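Local coordinates for insecticidal protein (Brevibacillus laterosporus, PDB 7ML9), which is active against the western corn rootworm, probably as a beta-pore-forming toxin of the aerolysin/epsilon-toxin kind, at residues R31-D34 with L35-D39; E170-Q174 with N175-D179; G243-L246 with T247-Q251. All blocks are in the same frame, centred on the assembly; numbering follows the deposited sequence. Where two conformers were deposited one is given.

Contact 1: residues R31-D34 with L35-D39; sequences RLRD and LARED. With EDO (1,2-ethanediol), chain H.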
loop_
_atom_site.group_PDB
_atom_site.type_symbol
_atom_site.label_atom_id
_atom_site.label_comp_id
_atom_site.label_asym_id
_atom_site.label_seq_id
_atom_site.Cartn_x
_atom_site.Cartn_y
_atom_site.Cartn_z
ATOM N N ARG A 31 -19.143 11.856 -6.701
ATOM C CA ARG A 31 -18.480 12.136 -7.975
ATOM C C ARG A 31 -19.207 11.486 -9.149
ATOM O O ARG A 31 -19.230 12.060 -10.250
ATOM C CB ARG A 31 -17.010 11.692 -7.934
ATOM C CG ARG A 31 -16.133 12.516 -6.995
ATOM C CD ARG A 31 -16.188 14.034 -7.245
ATOM N NE ARG A 31 -15.657 14.403 -8.561
ATOM C CZ ARG A 31 -15.985 15.522 -9.211
ATOM N NH1 ARG A 31 -16.838 16.389 -8.666
ATOM N NH2 ARG A 31 -15.455 15.783 -10.402
ATOM N N LEU A 32 -19.802 10.303 -8.950
ATOM C CA LEU A 32 -20.614 9.706 -10.013
ATOM C C LEU A 32 -21.875 10.522 -10.265
ATOM O O LEU A 32 -22.347 10.603 -11.407
ATOM C CB LEU A 32 -20.981 8.259 -9.675
ATOM C CG LEU A 32 -19.776 7.292 -9.666
ATOM C CD1 LEU A 32 -20.197 5.906 -9.248
ATOM C CD2 LEU A 32 -19.119 7.237 -11.048
ATOM N N ARG A 33 -22.448 11.110 -9.214
ATOM C CA ARG A 33 -23.571 12.023 -9.414
ATOM C C ARG A 33 -23.144 13.257 -10.201
ATOM O O ARG A 33 -23.893 13.742 -11.064
ATOM C CB ARG A 33 -24.164 12.435 -8.074
ATOM C CG ARG A 33 -24.877 11.308 -7.307
ATOM C CD ARG A 33 -25.346 11.877 -5.972
ATOM N NE ARG A 33 -25.776 10.810 -5.069
ATOM C CZ ARG A 33 -26.320 11.018 -3.876
ATOM N NH1 ARG A 33 -26.510 12.257 -3.435
ATOM N NH2 ARG A 33 -26.677 9.983 -3.123
ATOM N N ASP A 34 -21.946 13.783 -9.928
ATOM C CA ASP A 34 -21.457 14.915 -10.710
ATOM C C ASP A 34 -21.163 14.498 -12.143
ATOM O O ASP A 34 -21.374 15.287 -13.073
ATOM C CB ASP A 34 -20.214 15.532 -10.069
ATOM C CG ASP A 34 -19.701 16.743 -10.846
ATOM O OD1 ASP A 34 -20.231 17.861 -10.655
ATOM O OD2 ASP A 34 -18.777 16.572 -11.667
ATOM N N LEU A 35 -20.686 13.264 -12.342
ATOM C CA LEU A 35 -20.509 12.746 -13.696
ATOM C C LEU A 35 -21.814 12.830 -14.497
ATOM O O LEU A 35 -21.815 13.241 -15.669
ATOM C CB LEU A 35 -20.012 11.301 -13.633
ATOM C CG LEU A 35 -19.753 10.587 -14.954
ATOM C CD1 LEU A 35 -18.589 11.276 -15.662
ATOM C CD2 LEU A 35 -19.447 9.087 -14.702
ATOM N N ALA A 36 -22.935 12.412 -13.887
ATOM C CA ALA A 36 -24.229 12.533 -14.574
ATOM C C ALA A 36 -24.567 13.994 -14.865
ATOM O O ALA A 36 -25.022 14.325 -15.967
ATOM C CB ALA A 36 -25.349 11.871 -13.754
ATOM N N ARG A 37 -24.342 14.884 -13.896
ATOM C CA ARG A 37 -24.604 16.306 -14.113
ATOM C C ARG A 37 -23.721 16.884 -15.221
ATOM O O ARG A 37 -24.157 17.772 -15.963
ATOM C CB ARG A 37 -24.403 17.088 -12.812
ATOM C CG ARG A 37 -25.366 16.671 -11.680
ATOM C CD ARG A 37 -24.982 17.308 -10.350
ATOM N NE ARG A 37 -25.831 16.785 -9.284
ATOM C CZ ARG A 37 -25.385 16.249 -8.151
ATOM N NH1 ARG A 37 -24.073 16.180 -7.907
ATOM N NH2 ARG A 37 -26.260 15.796 -7.252
ATOM N N GLU A 38 -22.471 16.416 -15.337
ATOM C CA GLU A 38 -21.580 16.929 -16.384
ATOM C C GLU A 38 -22.100 16.568 -17.764
ATOM O O GLU A 38 -22.145 17.414 -18.662
ATOM C CB GLU A 38 -20.152 16.383 -16.218
ATOM C CG GLU A 38 -19.493 16.750 -14.925
ATOM C CD GLU A 38 -18.861 18.123 -14.957
ATOM O OE1 GLU A 38 -18.882 18.762 -16.033
ATOM O OE2 GLU A 38 -18.332 18.556 -13.909
ATOM N N ASP A 39 -22.482 15.304 -17.954
ATOM C CA ASP A 39 -23.005 14.866 -19.243
ATOM C C ASP A 39 -24.276 15.628 -19.598
ATOM O O ASP A 39 -24.448 16.071 -20.739
ATOM C CB ASP A 39 -23.272 13.364 -19.199
ATOM C CG ASP A 39 -23.719 12.794 -20.544
ATOM O OD1 ASP A 39 -23.422 13.375 -21.611
ATOM O OD2 ASP A 39 -24.352 11.731 -20.532
HETATM C C1 EDO H . -24.652 9.529 -23.376
HETATM O O1 EDO H . -24.453 10.894 -22.984
HETATM C C2 EDO H . -23.343 8.757 -23.267
HETATM O O2 EDO H . -23.414 7.636 -24.151
HETATM O O HOH W 1 -25.758 15.051 -4.705
#

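Contact 2: residues E170-Q174 with N175-D179; sequences EYNFQ and NSSTD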
loop_
_atom_site.group_PDB
_atom_site.type_symbol
_atom_site.label_atom_id
_atom_site.label_comp_id
_atom_site.label_asym_id
_atom_site.label_seq_id
_atom_site.Cartn_x
_atom_site.Cartn_y
_atom_site.Cartn_z
ATOM N N GLU A 170 -3.015 -4.960 5.022
ATOM C CA GLU A 170 -4.412 -4.797 4.634
ATOM C C GLU A 170 -4.808 -3.333 4.769
ATOM O O GLU A 170 -4.738 -2.760 5.864
ATOM C CB GLU A 170 -5.336 -5.680 5.473
ATOM C CG GLU A 170 -6.780 -5.643 4.985
ATOM C CD GLU A 170 -7.683 -6.621 5.712
ATOM O OE1 GLU A 170 -7.563 -6.731 6.953
ATOM O OE2 GLU A 170 -8.504 -7.286 5.036
ATOM N N TYR A 171 -5.207 -2.729 3.653
ATOM C CA TYR A 171 -5.653 -1.347 3.647
ATOM C C TYR A 171 -7.148 -1.285 3.906
ATOM O O TYR A 171 -7.913 -2.088 3.365
ATOM C CB TYR A 171 -5.358 -0.681 2.298
ATOM C CG TYR A 171 -3.917 -0.318 2.118
ATOM C CD1 TYR A 171 -3.429 0.891 2.577
ATOM C CD2 TYR A 171 -3.041 -1.196 1.506
ATOM C CE1 TYR A 171 -2.102 1.220 2.422
ATOM C CE2 TYR A 171 -1.717 -0.876 1.348
ATOM C CZ TYR A 171 -1.254 0.327 1.808
ATOM O OH TYR A 171 0.073 0.650 1.646
ATOM N N ASN A 172 -7.555 -0.338 4.739
ATOM C CA ASN A 172 -8.937 0.112 4.783
ATOM C C ASN A 172 -9.034 1.379 3.941
ATOM O O ASN A 172 -8.285 2.336 4.165
ATOM C CB ASN A 172 -9.398 0.373 6.218
ATOM C CG ASN A 172 -10.888 0.657 6.308
ATOM O OD1 ASN A 172 -11.417 1.499 5.579
ATOM N ND2 ASN A 172 -11.576 -0.061 7.194
ATOM N N PHE A 173 -9.968 1.384 2.984
ATOM C CA PHE A 173 -10.004 2.435 1.971
ATOM C C PHE A 173 -10.450 3.785 2.516
ATOM O O PHE A 173 -10.345 4.781 1.795
ATOM C CB PHE A 173 -10.908 2.016 0.807
ATOM C CG PHE A 173 -10.264 1.047 -0.166
ATOM C CD1 PHE A 173 -9.241 0.190 0.227
ATOM C CD2 PHE A 173 -10.689 0.997 -1.482
ATOM C CE1 PHE A 173 -8.658 -0.701 -0.677
ATOM C CE2 PHE A 173 -10.116 0.117 -2.393
ATOM C CZ PHE A 173 -9.092 -0.736 -1.992
ATOM N N GLN A 174 -10.932 3.874 3.752
ATOM C CA GLN A 174 -11.325 5.182 4.264
ATOM C C GLN A 174 -10.104 6.070 4.462
ATOM O O GLN A 174 -9.063 5.618 4.960
ATOM C CB GLN A 174 -12.089 5.052 5.581
ATOM C CG GLN A 174 -12.452 6.400 6.215
ATOM C CD GLN A 174 -13.034 6.270 7.622
ATOM O OE1 GLN A 174 -13.876 5.406 7.887
ATOM N NE2 GLN A 174 -12.589 7.139 8.527
ATOM N N ASN A 175 -10.233 7.340 4.062
ATOM C CA ASN A 175 -9.160 8.316 4.237
ATOM C C ASN A 175 -8.619 8.293 5.665
ATOM O O ASN A 175 -9.381 8.240 6.634
ATOM C CB ASN A 175 -9.668 9.721 3.910
ATOM C CG ASN A 175 -8.582 10.779 4.009
ATOM O OD1 ASN A 175 -7.393 10.492 3.842
ATOM N ND2 ASN A 175 -8.990 12.016 4.278
ATOM N N SER A 176 -7.288 8.327 5.780
ATOM C CA SER A 176 -6.544 8.428 7.034
ATOM C C SER A 176 -6.595 7.163 7.874
ATOM O O SER A 176 -6.168 7.189 9.037
ATOM C CB SER A 176 -7.020 9.613 7.883
ATOM O OG SER A 176 -6.741 10.828 7.216
ATOM N N SER A 177 -7.096 6.061 7.329
ATOM C CA SER A 177 -7.016 4.784 8.023
ATOM C C SER A 177 -5.557 4.385 8.201
ATOM O O SER A 177 -4.759 4.481 7.261
ATOM C CB SER A 177 -7.754 3.698 7.236
ATOM O OG SER A 177 -9.150 3.962 7.173
ATOM N N THR A 178 -5.210 3.948 9.410
ATOM C CA THR A 178 -3.884 3.422 9.715
ATOM C C THR A 178 -4.016 2.026 10.310
ATOM O O THR A 178 -4.927 1.760 11.101
ATOM C CB THR A 178 -3.117 4.319 10.697
ATOM O OG1 THR A 178 -3.802 4.333 11.954
ATOM C CG2 THR A 178 -3.004 5.739 10.181
ATOM N N ASP A 179 -3.102 1.144 9.925
ATOM C CA ASP A 179 -3.017 -0.218 10.427
ATOM C C ASP A 179 -1.592 -0.450 10.916
ATOM O O ASP A 179 -0.641 0.044 10.302
ATOM C CB ASP A 179 -3.369 -1.234 9.317
ATOM C CG ASP A 179 -4.092 -2.469 9.839
ATOM O OD1 ASP A 179 -4.785 -2.366 10.865
ATOM O OD2 ASP A 179 -3.980 -3.552 9.214
HETATM O O HOH W 2 -5.417 1.461 5.827
#

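Contact 3: residues G243-L246 with T247-Q251; sequences GAVL and TKCQQ. With EDO (1,2-ethanediol), chain H.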
loop_
_atom_site.group_PDB
_atom_site.type_symbol
_atom_site.label_atom_id
_atom_site.label_comp_id
_atom_site.label_asym_id
_atom_site.label_seq_id
_atom_site.Cartn_x
_atom_site.Cartn_y
_atom_site.Cartn_z
ATOM N N GLY A 243 -19.763 3.618 -17.196
ATOM C CA GLY A 243 -18.555 3.461 -17.998
ATOM C C GLY A 243 -18.623 4.255 -19.292
ATOM O O GLY A 243 -17.653 4.914 -19.690
ATOM N N ALA A 244 -19.776 4.216 -19.959
ATOM C CA ALA A 244 -19.935 4.974 -21.194
ATOM C C ALA A 244 -20.011 6.465 -20.914
ATOM O O ALA A 244 -19.449 7.271 -21.668
ATOM C CB ALA A 244 -21.186 4.509 -21.946
ATOM N N VAL A 245 -20.704 6.858 -19.841
ATOM C CA VAL A 245 -20.791 8.275 -19.526
ATOM C C VAL A 245 -19.417 8.819 -19.154
ATOM O O VAL A 245 -19.042 9.917 -19.573
ATOM C CB VAL A 245 -21.833 8.523 -18.420
ATOM C CG1 VAL A 245 -21.843 10.005 -17.996
ATOM C CG2 VAL A 245 -23.229 8.064 -18.896
ATOM N N LEU A 246 -18.626 8.052 -18.387
ATOM C CA LEU A 246 -17.281 8.526 -18.064
ATOM C C LEU A 246 -16.419 8.634 -19.317
ATOM O O LEU A 246 -15.667 9.594 -19.474
ATOM C CB LEU A 246 -16.611 7.597 -17.043
ATOM C CG LEU A 246 -15.154 7.952 -16.709
ATOM C CD1 LEU A 246 -15.064 9.258 -15.917
ATOM C CD2 LEU A 246 -14.460 6.804 -15.953
ATOM N N THR A 247 -16.508 7.652 -20.211
ATOM C CA THR A 247 -15.714 7.702 -21.430
ATOM C C THR A 247 -16.000 8.980 -22.205
ATOM O O THR A 247 -15.075 9.659 -22.664
ATOM C CB THR A 247 -15.993 6.466 -22.282
ATOM O OG1 THR A 247 -15.693 5.290 -21.522
ATOM C CG2 THR A 247 -15.157 6.465 -23.577
ATOM N N LYS A 248 -17.278 9.359 -22.296
ATOM C CA LYS A 248 -17.651 10.564 -23.025
ATOM C C LYS A 248 -17.117 11.806 -22.335
ATOM O O LYS A 248 -16.521 12.684 -22.976
ATOM C CB LYS A 248 -19.183 10.629 -23.154
ATOM C CG LYS A 248 -19.690 11.899 -23.825
ATOM C CD LYS A 248 -21.210 11.851 -23.983
ATOM C CE LYS A 248 -21.703 13.098 -24.726
ATOM N NZ LYS A 248 -23.176 13.227 -24.562
ATOM N N CYS A 249 -17.313 11.887 -21.013
ATOM C CA CYS A 249 -16.947 13.076 -20.262
ATOM C C CYS A 249 -15.437 13.308 -20.290
ATOM O O CYS A 249 -14.984 14.459 -20.391
ATOM C CB CYS A 249 -17.459 12.930 -18.830
ATOM S SG CYS A 249 -19.244 13.380 -18.726
ATOM N N GLN A 250 -14.653 12.228 -20.232
ATOM C CA GLN A 250 -13.198 12.364 -20.316
ATOM C C GLN A 250 -12.754 12.774 -21.716
ATOM O O GLN A 250 -11.860 13.615 -21.859
ATOM C CB GLN A 250 -12.536 11.058 -19.883
ATOM C CG GLN A 250 -12.680 10.856 -18.369
ATOM C CD GLN A 250 -11.913 9.646 -17.836
ATOM O OE1 GLN A 250 -11.820 8.609 -18.490
ATOM N NE2 GLN A 250 -11.383 9.779 -16.627
ATOM N N GLN A 251 -13.389 12.219 -22.757
ATOM C CA GLN A 251 -13.105 12.655 -24.124
ATOM C C GLN A 251 -13.425 14.138 -24.321
ATOM O O GLN A 251 -12.658 14.869 -24.964
ATOM C CB GLN A 251 -13.890 11.779 -25.103
ATOM C CG GLN A 251 -13.591 12.033 -26.571
ATOM C CD GLN A 251 -14.387 11.113 -27.468
ATOM O OE1 GLN A 251 -15.598 11.263 -27.619
ATOM N NE2 GLN A 251 -13.718 10.154 -28.058
HETATM C C1 EDO H . -24.652 9.529 -23.376
HETATM O O1 EDO H . -24.453 10.894 -22.984
HETATM C C2 EDO H . -23.343 8.757 -23.267
HETATM O O2 EDO H . -23.414 7.636 -24.151
#

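Contact 1: residues R31-D34 with L35-D39
Arg37 lays its guanidinium over the side chain of Arg33 one helical turn back, with NH1 of Arg37 3.7 Å from CB of Arg33, so that the CB carbon sits over one face of the flat group. The chain of Arg37 is extended from CG to NE; its CG is turned beside the backbone N (chi1 -62°) and passes 3.3 Å from O of Arg33 before the chain runs back along the helix. The two cationic ends do not touch. Water 1 lies between them, in the plane of each guanidinium at its edge, and accepts from NH2 of Arg37 at 2.7 Å and, at a longer distance, from NH1 of Arg33. On another flank Leu32 and Leu35 stand side by side and point the same way, their CD2 atoms 4.1 Å apart.

These i to i+3 and i to i+4 neighbours belong to helix 28-48, whose backbone ladder runs straight through the junction: Leu35 N donates to Arg31 O at 2.8 Å and Glu38 N to Asp34 O at 2.8 Å. Asp34 and Glu30 form the sodium site seen in the crystal. Asp34 was modelled in two conformers, so its closeness to Glu38 is doubtful.

Further out, Arg37 NH1 donates to Glu30 OE1 and NE pairs with Asp56, so the guanidinium is fixed from several directions and ties one sodium-site residue to the loop carrying Asp56. Arg31 turns its NH2 to the carbonyl of Asp256. Leu32 and Leu35 both face helix 242-252, while Asp39 forms salt bridges to Arg229 and Lys248 and accepts from a 1,2-ethanediol molecule, whose O1 is 2.6 Å from Asp39 OD2.

Contact 2: residues E170-Q174 with N175-D179
Ser177 turns its side chain back to the carbonyl of Gln174 and grips that oxygen twice. Its OG, set beside its own backbone N (chi1 -65°), donates to Gln174 O at 2.8 Å from above the carbonyl plane, and its backbone N donates to the same oxygen at 3.1 Å from the same face. The hydroxyl thereby also comes 3.5 Å from Gln174 CB. Asn172 approaches Ser177 from the preceding strand: its CB is 3.7 Å from Ser177 OG, a packing contact, while its amide oxygen faces the chain ahead. There OD1 accepts a nearly straight bond from Gln174 N (3.0 Å, 173°), in the carbonyl plane. The CB of Asn175 points away from residues 170-174 overall, and its OD1 accepts from the backbone N of Ser24. Water 2 accepts from Asn172 N at 3.0 Å, with a weak link onward to Ser177 O. Thr142 of strand 130-147 bonds to Asn172 O through its hydroxyl and makes backbone hydrogen bonds with Ser176 and Ser177. An Asx turn at Asn172 thus leads into a type II beta turn from Gln174 to Ser177, which sends the chain from strand 165-172, in a two-stranded sheet, roughly antiparallel into strand 178-189 of the large mixed sheet.

Contact 3: residues G243-L246 with T247-Q251
In the short helix 242-252, packed against the longer helix 28-48, Thr247 binds back to Gly243 by the common helical hydroxyl bond to the carbonyl four residues back. Its OG1 donates to Gly243 O at 2.7 Å and its backbone N reaches the same oxygen at 3.0 Å, the two donors coming from opposite faces of the carbonyl plane. Placing OG1 beside the backbone N (chi1 -58°) is what lets the hydroxyl curl back to the preceding turn, and the added bond fixes its rotation.

Leu246 and Gln250 form the second side-chain pair. They cross obliquely, with the leucine CD1 resting 3.7 Å from the amide carbon CD of Gln250, so a methyl group meets the flat amide and the CG next to it. The far end of the glutamine is held from outside: NE2 donates to the carbonyl of Phe260 in strand 260-263, whose Pro262 also touches Leu246, Thr247 and Gln250. This flank therefore joins the helix to strand 260-263.

The regular helical ladder runs through the same residues, with Cys249 N bonded to Val245 O at 3.0 Å and Gln250 N to Leu246 O at 2.9 Å. Val245 and Cys249 share a flank that faces Leu35; between them the contact is loose, CG1 of Val245 lying 4.3 Å from SG of Cys249. Lys248 stretches out fully extended to bring NZ to the hydroxyl of Thr43 on helix 28-48, and it also donates to O1 of a bound 1,2-ethanediol at 3.1 Å.

Along the chain the contacts follow in the order 1, 2, 3, but in space contacts 1 and 3 are partners, their centres about 10 Å apart. Helix 28-48 and helix 242-252 meet there through packing of Leu35 on Val245 and Cys249 and a direct salt bridge from Asp39 to Lys248, with a 1,2-ethanediol touching both residues. Contact 2 stands apart, its centre about 26 Å from contact 1 and 29 Å from contact 3, nearer the middle of the chain where strand 165-172 turns into strand 178-189. Thus a small helical pair near one end of an elongated, mostly beta molecule is separated from the strand-turn region, consistent with the division of aerolysin-like toxins into a head and an extended beta body.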